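Local coordinates for translocator protein BipD (Burkholderia pseudomallei, PDB 3NFT) that is required for invasion of epithelial cells and survival inside host cells, and probably regulates secretion of the type III effectors BipB and BipC, at residues Q186-L191 with D226-M231; K179-I184 with D233-D238. All coordinates share one frame; numbering follows the deposited sequence.

Interaction 1. Residues Q186-L191 with D226-M231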
ATOM      1  N   GLN A 186     -40.302 -18.675  11.290  1.00 14.19           N
ATOM      2  CA  GLN A 186     -39.365 -19.597  10.622  1.00 17.09           C
ATOM      3  C   GLN A 186     -38.262 -18.829   9.884  1.00 15.49           C
ATOM      4  O   GLN A 186     -37.099 -19.186   9.912  1.00 15.68           O
ATOM      5  CB  GLN A 186     -40.155 -20.498   9.705  1.00 18.93           C
ATOM      6  CG  GLN A 186     -39.465 -21.653   9.105  1.00 25.69           C
ATOM      7  CD  GLN A 186     -40.458 -22.633   8.463  1.00 32.12           C
ATOM      8  OE1 GLN A 186     -41.296 -22.259   7.619  1.00 34.24           O
ATOM      9  NE2 GLN A 186     -40.367 -23.903   8.868  1.00 35.75           N
ATOM     10  N   VAL A 187     -38.632 -17.733   9.242  1.00 13.70           N
ATOM     11  CA  VAL A 187     -37.638 -16.875   8.636  1.00 13.33           C
ATOM     12  C   VAL A 187     -36.717 -16.239   9.675  1.00 13.18           C
ATOM     13  O   VAL A 187     -35.519 -16.223   9.527  1.00 14.43           O
ATOM     14  CB  VAL A 187     -38.310 -15.794   7.757  1.00 13.18           C
ATOM     15  CG1 VAL A 187     -37.252 -14.820   7.202  1.00 13.49           C
ATOM     16  CG2 VAL A 187     -39.127 -16.488   6.651  1.00 15.09           C
ATOM     17  N   ILE A 188     -37.289 -15.676  10.719  1.00 13.21           N
ATOM     18  CA  ILE A 188     -36.496 -15.013  11.756  1.00 13.07           C
ATOM     19  C   ILE A 188     -35.486 -16.010  12.340  1.00 13.95           C
ATOM     20  O   ILE A 188     -34.307 -15.679  12.561  1.00 14.88           O
ATOM     21  CB  ILE A 188     -37.423 -14.444  12.871  1.00 12.90           C
ATOM     22  CG1 ILE A 188     -38.279 -13.281  12.364  1.00 13.62           C
ATOM     23  CG2 ILE A 188     -36.588 -14.005  14.112  1.00 13.32           C
ATOM     24  CD1 ILE A 188     -39.313 -12.762  13.366  1.00 14.65           C
ATOM     25  N   ASP A 189     -35.956 -17.229  12.569  1.00 14.90           N
ATOM     26  CA  ASP A 189     -35.124 -18.264  13.183  1.00 15.77           C
ATOM     27  C   ASP A 189     -33.981 -18.741  12.330  1.00 16.76           C
ATOM     28  O   ASP A 189     -33.032 -19.330  12.833  1.00 18.60           O
ATOM     29  CB  ASP A 189     -35.967 -19.486  13.570  1.00 15.49           C
ATOM     30  CG  ASP A 189     -36.869 -19.214  14.751  1.00 17.13           C
ATOM     31  OD1 ASP A 189     -37.785 -20.011  14.960  1.00 20.53           O
ATOM     32  OD2 ASP A 189     -36.693 -18.187  15.436  1.00 19.26           O
ATOM     33  N   HIS A 190     -34.038 -18.491  11.025  1.00 16.34           N
ATOM     34  CA  HIS A 190     -33.010 -19.003  10.142  1.00 17.78           C
ATOM     35  C   HIS A 190     -32.314 -17.927   9.336  1.00 16.22           C
ATOM     36  O   HIS A 190     -31.725 -18.203   8.284  1.00 17.66           O
ATOM     37  CB  HIS A 190     -33.607 -20.089   9.264  1.00 18.79           C
ATOM     38  CG  HIS A 190     -34.127 -21.255  10.050  1.00 21.92           C
ATOM     39  ND1 HIS A 190     -33.310 -22.277  10.491  1.00 25.70           N
ATOM     40  CD2 HIS A 190     -35.372 -21.555  10.484  1.00 24.50           C
ATOM     41  CE1 HIS A 190     -34.035 -23.160  11.157  1.00 27.00           C
ATOM     42  NE2 HIS A 190     -35.288 -22.749  11.167  1.00 28.16           N
ATOM     43  N   LEU A 191     -32.308 -16.710   9.863  1.00 15.76           N
ATOM     44  CA  LEU A 191     -31.618 -15.628   9.178  1.00 15.19           C
ATOM     45  C   LEU A 191     -30.141 -15.970   8.959  1.00 15.70           C
ATOM     46  O   LEU A 191     -29.464 -16.496   9.857  1.00 16.97           O
ATOM     47  CB  LEU A 191     -31.749 -14.309   9.940  1.00 14.84           C
ATOM     48  CG  LEU A 191     -33.158 -13.712   9.934  1.00 14.86           C
ATOM     49  CD1 LEU A 191     -33.255 -12.550  10.927  1.00 17.56           C
ATOM     50  CD2 LEU A 191     -33.577 -13.278   8.510  1.00 15.62           C
ATOM     51  N   ASP A 226     -35.918  -6.679  13.059  1.00 13.06           N
ATOM     52  CA  ASP A 226     -36.939  -5.759  13.551  1.00 13.87           C
ATOM     53  C   ASP A 226     -38.151  -5.638  12.607  1.00 13.39           C
ATOM     54  O   ASP A 226     -39.293  -5.657  13.052  1.00 12.64           O
ATOM     55  CB  ASP A 226     -36.384  -4.363  13.896  1.00 14.63           C
ATOM     56  CG  ASP A 226     -35.691  -3.642  12.722  1.00 16.35           C
ATOM     57  OD1 ASP A 226     -35.500  -2.421  12.871  1.00 19.93           O
ATOM     58  OD2 ASP A 226     -35.270  -4.259  11.724  1.00 18.86           O
ATOM     59  N   LYS A 227     -37.917  -5.574  11.298  1.00 12.72           N
ATOM     60  CA  LYS A 227     -39.059  -5.431  10.385  1.00 12.53           C
ATOM     61  C   LYS A 227     -39.885  -6.723  10.346  1.00 12.13           C
ATOM     62  O   LYS A 227     -41.105  -6.679  10.293  1.00 12.24           O
ATOM     63  CB  LYS A 227     -38.591  -5.024   8.973  1.00 12.12           C
ATOM     64  CG  LYS A 227     -38.096  -3.593   8.912  1.00 14.85           C
ATOM     65  CD  LYS A 227     -36.610  -3.435   8.791  1.00 16.66           C
ATOM     66  CE  LYS A 227     -36.168  -1.981   8.986  1.00 17.67           C
ATOM     67  NZ  LYS A 227     -34.727  -1.674   8.678  1.00 18.64           N
ATOM     68  N   LEU A 228     -39.214  -7.875  10.358  1.00 10.84           N
ATOM     69  CA  LEU A 228     -39.933  -9.144  10.390  1.00 11.41           C
ATOM     70  C   LEU A 228     -40.757  -9.290  11.665  1.00 11.36           C
ATOM     71  O   LEU A 228     -41.855  -9.813  11.631  1.00 12.30           O
ATOM     72  CB  LEU A 228     -38.965 -10.311  10.251  1.00 11.39           C
ATOM     73  CG  LEU A 228     -38.339 -10.514   8.864  1.00 11.16           C
ATOM     74  CD1 LEU A 228     -37.199 -11.529   8.928  1.00 13.40           C
ATOM     75  CD2 LEU A 228     -39.422 -10.869   7.852  1.00 14.42           C
ATOM     76  N   ILE A 229     -40.190  -8.856  12.790  1.00 11.86           N
ATOM     77  CA  ILE A 229     -40.918  -8.842  14.074  1.00 13.15           C
ATOM     78  C   ILE A 229     -42.161  -7.957  14.006  1.00 13.20           C
ATOM     79  O   ILE A 229     -43.242  -8.354  14.430  1.00 14.17           O
ATOM     80  CB  ILE A 229     -39.981  -8.396  15.188  1.00 13.54           C
ATOM     81  CG1 ILE A 229     -38.964  -9.508  15.448  1.00 15.15           C
ATOM     82  CG2 ILE A 229     -40.815  -8.016  16.441  1.00 15.14           C
ATOM     83  CD1 ILE A 229     -37.819  -9.121  16.414  1.00 15.65           C
ATOM     84  N   LYS A 230     -42.027  -6.784  13.412  1.00 13.78           N
ATOM     85  CA  LYS A 230     -43.161  -5.867  13.270  1.00 13.73           C
ATOM     86  C   LYS A 230     -44.229  -6.499  12.381  1.00 12.37           C
ATOM     87  O   LYS A 230     -45.414  -6.421  12.674  1.00 13.96           O
ATOM     88  CB  LYS A 230     -42.732  -4.474  12.769  1.00 15.61           C
ATOM     89  CG  LYS A 230     -42.058  -3.647  13.844  1.00 19.92           C
ATOM     90  CD  LYS A 230     -41.486  -2.368  13.336  1.00 25.41           C
ATOM     91  CE  LYS A 230     -40.669  -1.657  14.427  1.00 28.76           C
ATOM     92  NZ  LYS A 230     -41.358  -1.628  15.743  1.00 32.27           N
ATOM     93  N   MET A 231     -43.802  -7.157  11.296  1.00 11.83           N
ATOM     94  CA  MET A 231     -44.741  -7.890  10.435  1.00 11.04           C
ATOM     95  C   MET A 231     -45.452  -9.007  11.211  1.00 11.32           C
ATOM     96  O   MET A 231     -46.669  -9.121  11.194  1.00 12.00           O
ATOM     97  CB  MET A 231     -43.986  -8.478   9.245  1.00 12.28           C
ATOM     98  CG  MET A 231     -43.575  -7.492   8.185  1.00 14.22           C
ATOM     99  SD  MET A 231     -42.550  -8.373   6.979  1.00 21.21           S
ATOM    100  CE  MET A 231     -42.920  -7.523   5.485  1.00 21.40           C
TER
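Leu228 lies against Ile188, the two side chains sliding past each other in opposite directions, with Leu228 CB 3.7 Å from Ile188 CG1. Their CA atoms, 6.9 Å apart, are the nearest pair across the contact. The branched end of Leu228 serves the other two neighbours through a single methyl, CD1. Val187 meets it crosswise, bringing CG1 to 3.7 Å from Leu228 CD1; because Val187 CG1 stands anti to its backbone N (chi1 176°), it is this methyl that reaches across. Leu191, in the turn that follows the helix, adds a looser touch, with its CD2 at 4.0 Å from the same Leu228 CD1. On the other flank Ile188 extends to Ile229, where Ile188 CD1 comes within 3.9 Å of Ile229 CG1 and the two chains cross at about a right angle. The contact is therefore wholly apolar, with one leucine received by three residues of the facing segment. Beneath it, Tyr150 of helix 121-160 touches both Leu191 and Leu228, while Ser153 and Val157 meet Val187. Such packing is that of two short antiparallel helices, 177-189 and 226-233, laid on the long coiled-coil helices of a type III secretion needle-tip protein.

Interaction 2. Residues K179-I184 with D233-D238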
ATOM      1  N   LYS A 179     -51.056 -19.043  11.497  1.00 12.35           N
ATOM      2  CA  LYS A 179     -50.264 -19.807  10.560  1.00 13.03           C
ATOM      3  C   LYS A 179     -49.207 -18.886   9.945  1.00 12.44           C
ATOM      4  O   LYS A 179     -48.053 -19.286   9.743  1.00 12.73           O
ATOM      5  CB  LYS A 179     -51.143 -20.394   9.463  1.00 13.98           C
ATOM      6  CG  LYS A 179     -52.172 -21.405   9.964  1.00 17.55           C
ATOM      7  CD  LYS A 179     -51.513 -22.577  10.615  1.00 22.78           C
ATOM      8  CE  LYS A 179     -52.539 -23.576  11.089  1.00 27.74           C
ATOM      9  NZ  LYS A 179     -53.620 -23.731  10.085  1.00 31.71           N
ATOM     10  N   ILE A 180     -49.617 -17.645   9.663  1.00 10.60           N
ATOM     11  CA  ILE A 180     -48.695 -16.682   9.054  1.00 10.11           C
ATOM     12  C   ILE A 180     -47.588 -16.292  10.036  1.00 10.48           C
ATOM     13  O   ILE A 180     -46.428 -16.205   9.663  1.00 12.04           O
ATOM     14  CB  ILE A 180     -49.426 -15.444   8.524  1.00 10.40           C
ATOM     15  CG1 ILE A 180     -50.438 -15.859   7.450  1.00 10.42           C
ATOM     16  CG2 ILE A 180     -48.451 -14.425   7.938  1.00  9.98           C
ATOM     17  CD1 ILE A 180     -51.330 -14.770   6.927  1.00 10.69           C
ATOM     18  N   LYS A 181     -47.933 -16.143  11.321  1.00 10.90           N
ATOM     19  CA  LYS A 181     -46.915 -15.837  12.325  1.00 10.62           C
ATOM     20  C   LYS A 181     -45.852 -16.908  12.366  1.00 11.60           C
ATOM     21  O   LYS A 181     -44.669 -16.601  12.476  1.00 11.98           O
ATOM     22  CB  LYS A 181     -47.558 -15.724  13.701  1.00 10.87           C
ATOM     23  CG  LYS A 181     -48.408 -14.520  13.909  1.00 10.70           C
ATOM     24  CD  LYS A 181     -49.174 -14.613  15.238  1.00 13.45           C
ATOM     25  CE  LYS A 181     -50.351 -13.677  15.305  1.00 15.09           C
ATOM     26  NZ  LYS A 181     -51.030 -13.762  16.645  1.00 17.70           N
ATOM     27  N   ALA A 182     -46.272 -18.170  12.267  1.00 12.75           N
ATOM     28  CA  ALA A 182     -45.346 -19.285  12.303  1.00 13.14           C
ATOM     29  C   ALA A 182     -44.393 -19.265  11.093  1.00 12.72           C
ATOM     30  O   ALA A 182     -43.189 -19.564  11.218  1.00 14.20           O
ATOM     31  CB  ALA A 182     -46.111 -20.648  12.398  1.00 14.28           C
ATOM     32  N   LEU A 183     -44.938 -18.952   9.919  1.00 11.91           N
ATOM     33  CA  LEU A 183     -44.104 -18.823   8.720  1.00 11.78           C
ATOM     34  C   LEU A 183     -43.049 -17.729   8.895  1.00 11.10           C
ATOM     35  O   LEU A 183     -41.879 -17.923   8.576  1.00 11.90           O
ATOM     36  CB  LEU A 183     -44.976 -18.549   7.480  1.00 12.44           C
ATOM     37  CG  LEU A 183     -45.845 -19.675   6.966  1.00 14.46           C
ATOM     38  CD1 LEU A 183     -46.807 -19.144   5.882  1.00 16.92           C
ATOM     39  CD2 LEU A 183     -44.983 -20.778   6.378  1.00 18.04           C
ATOM     40  N   ILE A 184     -43.467 -16.572   9.401  1.00 10.69           N
ATOM     41  CA  ILE A 184     -42.551 -15.471   9.626  1.00 10.51           C
ATOM     42  C   ILE A 184     -41.502 -15.828  10.663  1.00 10.39           C
ATOM     43  O   ILE A 184     -40.333 -15.507  10.513  1.00 11.08           O
ATOM     44  CB  ILE A 184     -43.280 -14.154   9.945  1.00 10.15           C
ATOM     45  CG1 ILE A 184     -44.147 -13.727   8.735  1.00 11.49           C
ATOM     46  CG2 ILE A 184     -42.281 -13.033  10.299  1.00 11.89           C
ATOM     47  CD1 ILE A 184     -45.101 -12.627   8.977  1.00 12.55           C
ATOM     48  N   ASP A 233     -45.861  -9.293  14.491  1.00 15.75           N
ATOM     49  CA  ASP A 233     -46.719  -8.744  15.550  1.00 16.19           C
ATOM     50  C   ASP A 233     -47.959  -8.014  15.042  1.00 16.21           C
ATOM     51  O   ASP A 233     -48.889  -7.758  15.818  1.00 18.38           O
ATOM     52  CB  ASP A 233     -45.933  -7.782  16.429  1.00 17.54           C
ATOM     53  CG  ASP A 233     -44.875  -8.460  17.246  1.00 18.93           C
ATOM     54  OD1 ASP A 233     -44.032  -7.700  17.776  1.00 22.20           O
ATOM     55  OD2 ASP A 233     -44.854  -9.719  17.372  1.00 21.50           O
ATOM     56  N   SER A 234     -48.015  -7.722  13.741  1.00 14.26           N
ATOM     57  CA  SER A 234     -49.187  -7.079  13.157  1.00 13.78           C
ATOM     58  C   SER A 234     -50.367  -8.029  12.959  1.00 13.43           C
ATOM     59  O   SER A 234     -51.484  -7.583  12.719  1.00 14.79           O
ATOM     60  CB  SER A 234     -48.848  -6.422  11.809  1.00 13.45           C
ATOM     61  OG  SER A 234     -48.659  -7.399  10.785  1.00 13.61           O
ATOM     62  N   LEU A 235     -50.098  -9.331  12.982  1.00 13.40           N
ATOM     63  CA  LEU A 235     -51.068 -10.323  12.529  1.00 12.59           C
ATOM     64  C   LEU A 235     -52.096 -10.656  13.601  1.00 12.11           C
ATOM     65  O   LEU A 235     -51.766 -10.733  14.801  1.00 13.64           O
ATOM     66  CB  LEU A 235     -50.367 -11.594  12.121  1.00 13.08           C
ATOM     67  CG  LEU A 235     -49.634 -11.457  10.787  1.00 13.89           C
ATOM     68  CD1 LEU A 235     -48.497 -12.443  10.720  1.00 16.46           C
ATOM     69  CD2 LEU A 235     -50.671 -11.590   9.616  1.00 16.24           C
ATOM     70  N   PRO A 236     -53.345 -10.882  13.181  1.00 11.93           N
ATOM     71  CA  PRO A 236     -54.381 -11.415  14.064  1.00 11.87           C
ATOM     72  C   PRO A 236     -54.212 -12.921  14.167  1.00 12.06           C
ATOM     73  O   PRO A 236     -53.349 -13.505  13.503  1.00 12.50           O
ATOM     74  CB  PRO A 236     -55.656 -11.058  13.313  1.00 11.86           C
ATOM     75  CG  PRO A 236     -55.262 -11.317  11.883  1.00 11.39           C
ATOM     76  CD  PRO A 236     -53.832 -10.817  11.786  1.00 11.61           C
ATOM     77  N   PRO A 237     -55.050 -13.573  14.976  1.00 12.29           N
ATOM     78  CA  PRO A 237     -54.977 -15.036  15.118  1.00 11.59           C
ATOM     79  C   PRO A 237     -55.652 -15.796  13.978  1.00 11.92           C
ATOM     80  O   PRO A 237     -56.253 -15.156  13.112  1.00 12.80           O
ATOM     81  CB  PRO A 237     -55.694 -15.285  16.455  1.00 12.22           C
ATOM     82  CG  PRO A 237     -56.599 -14.205  16.519  1.00 14.12           C
ATOM     83  CD  PRO A 237     -55.960 -12.979  15.958  1.00 13.24           C
ATOM     84  N   ASP A 238     -55.502 -17.112  13.939  1.00 11.70           N
ATOM     85  CA  ASP A 238     -56.257 -17.910  12.965  1.00 12.22           C
ATOM     86  C   ASP A 238     -57.765 -17.645  13.015  1.00 12.77           C
ATOM     87  O   ASP A 238     -58.341 -17.286  14.059  1.00 14.62           O
ATOM     88  CB  ASP A 238     -55.979 -19.402  13.109  1.00 13.45           C
ATOM     89  CG  ASP A 238     -54.605 -19.800  12.667  1.00 13.66           C
ATOM     90  OD1 ASP A 238     -54.156 -20.930  13.037  1.00 17.00           O
ATOM     91  OD2 ASP A 238     -53.966 -19.024  11.920  1.00 13.29           O
TER
HETATM   92  O   HOH W   1     -52.942 -11.830  17.076  1.00 23.32           O
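Leu235 plugs the proline-containing connection after helix 226-233, extended from Leu235 to Asp238, into the side of helix 177-189. This is helix-against-loop packing in the mixed alpha/beta part beside the long helices of a needle-tip protein. The packing is tight around the CD1 methyl. Ile180 crosses Leu235 at about a right angle and presses CG2 to 3.4 Å from Leu235 CD1, closer than carbon atoms usually come. Ile184, one turn further along, meets Leu235 tip to tip, its CD1 3.8 Å from Leu235 CD1. The stem of Lys181 slides past the leucine in the opposite sense, its CG against CB and CD1. Ile175 of strand 172-175 touches both Ile180 and Leu235, and Trp250 of helix 244-295 also packs on Leu235, which leaves this leucine buried.

Toward solvent, where Lys179 and Asp238 are exposed, the contact is polar and less densely packed, though a hydrogen bond holds it. The backbone N of Lys179 donates to Asp238 OD2 at 2.9 Å, with an N-H...O angle of 151°, on the syn side of the carboxylate and 17° out of its plane. The Lys179 side chain, bent at chi2 (-61°) and again at chi4, passes across the carboxylate, but NZ stays 4.1 Å from Asp238 OD1, beyond a salt bridge, so any attraction between the two charges is probably weak. Only the end of Lys181 reaches the polar side: CE lies 3.3 Å from Leu235 O, and a water accepts from Lys181 NZ at 2.8 Å and donates to Leu235 O at 2.8 Å.

Overall arrangement
After the N-terminal helices up to 76-103, the chain runs through the long helix 121-160 and the hairpin 165-175 before entering helix 177-189, whose early turns supply the first half of interaction 2 and whose end, with the turn after it, supplies that of interaction 1. It then leaves through the three-stranded sheet formed by 193-195, 213-215 and 220-223. Helix 226-233 brings it back and closes the inner loop at interaction 1; segment 233-238, which begins within that helix, closes the outer one at interaction 2, so the first is nested in the second. The two meet where Leu228 O lies 3.5 Å from Ile184 CG2. Strand 240-243 then joins the hairpin and leads into helix 244-295.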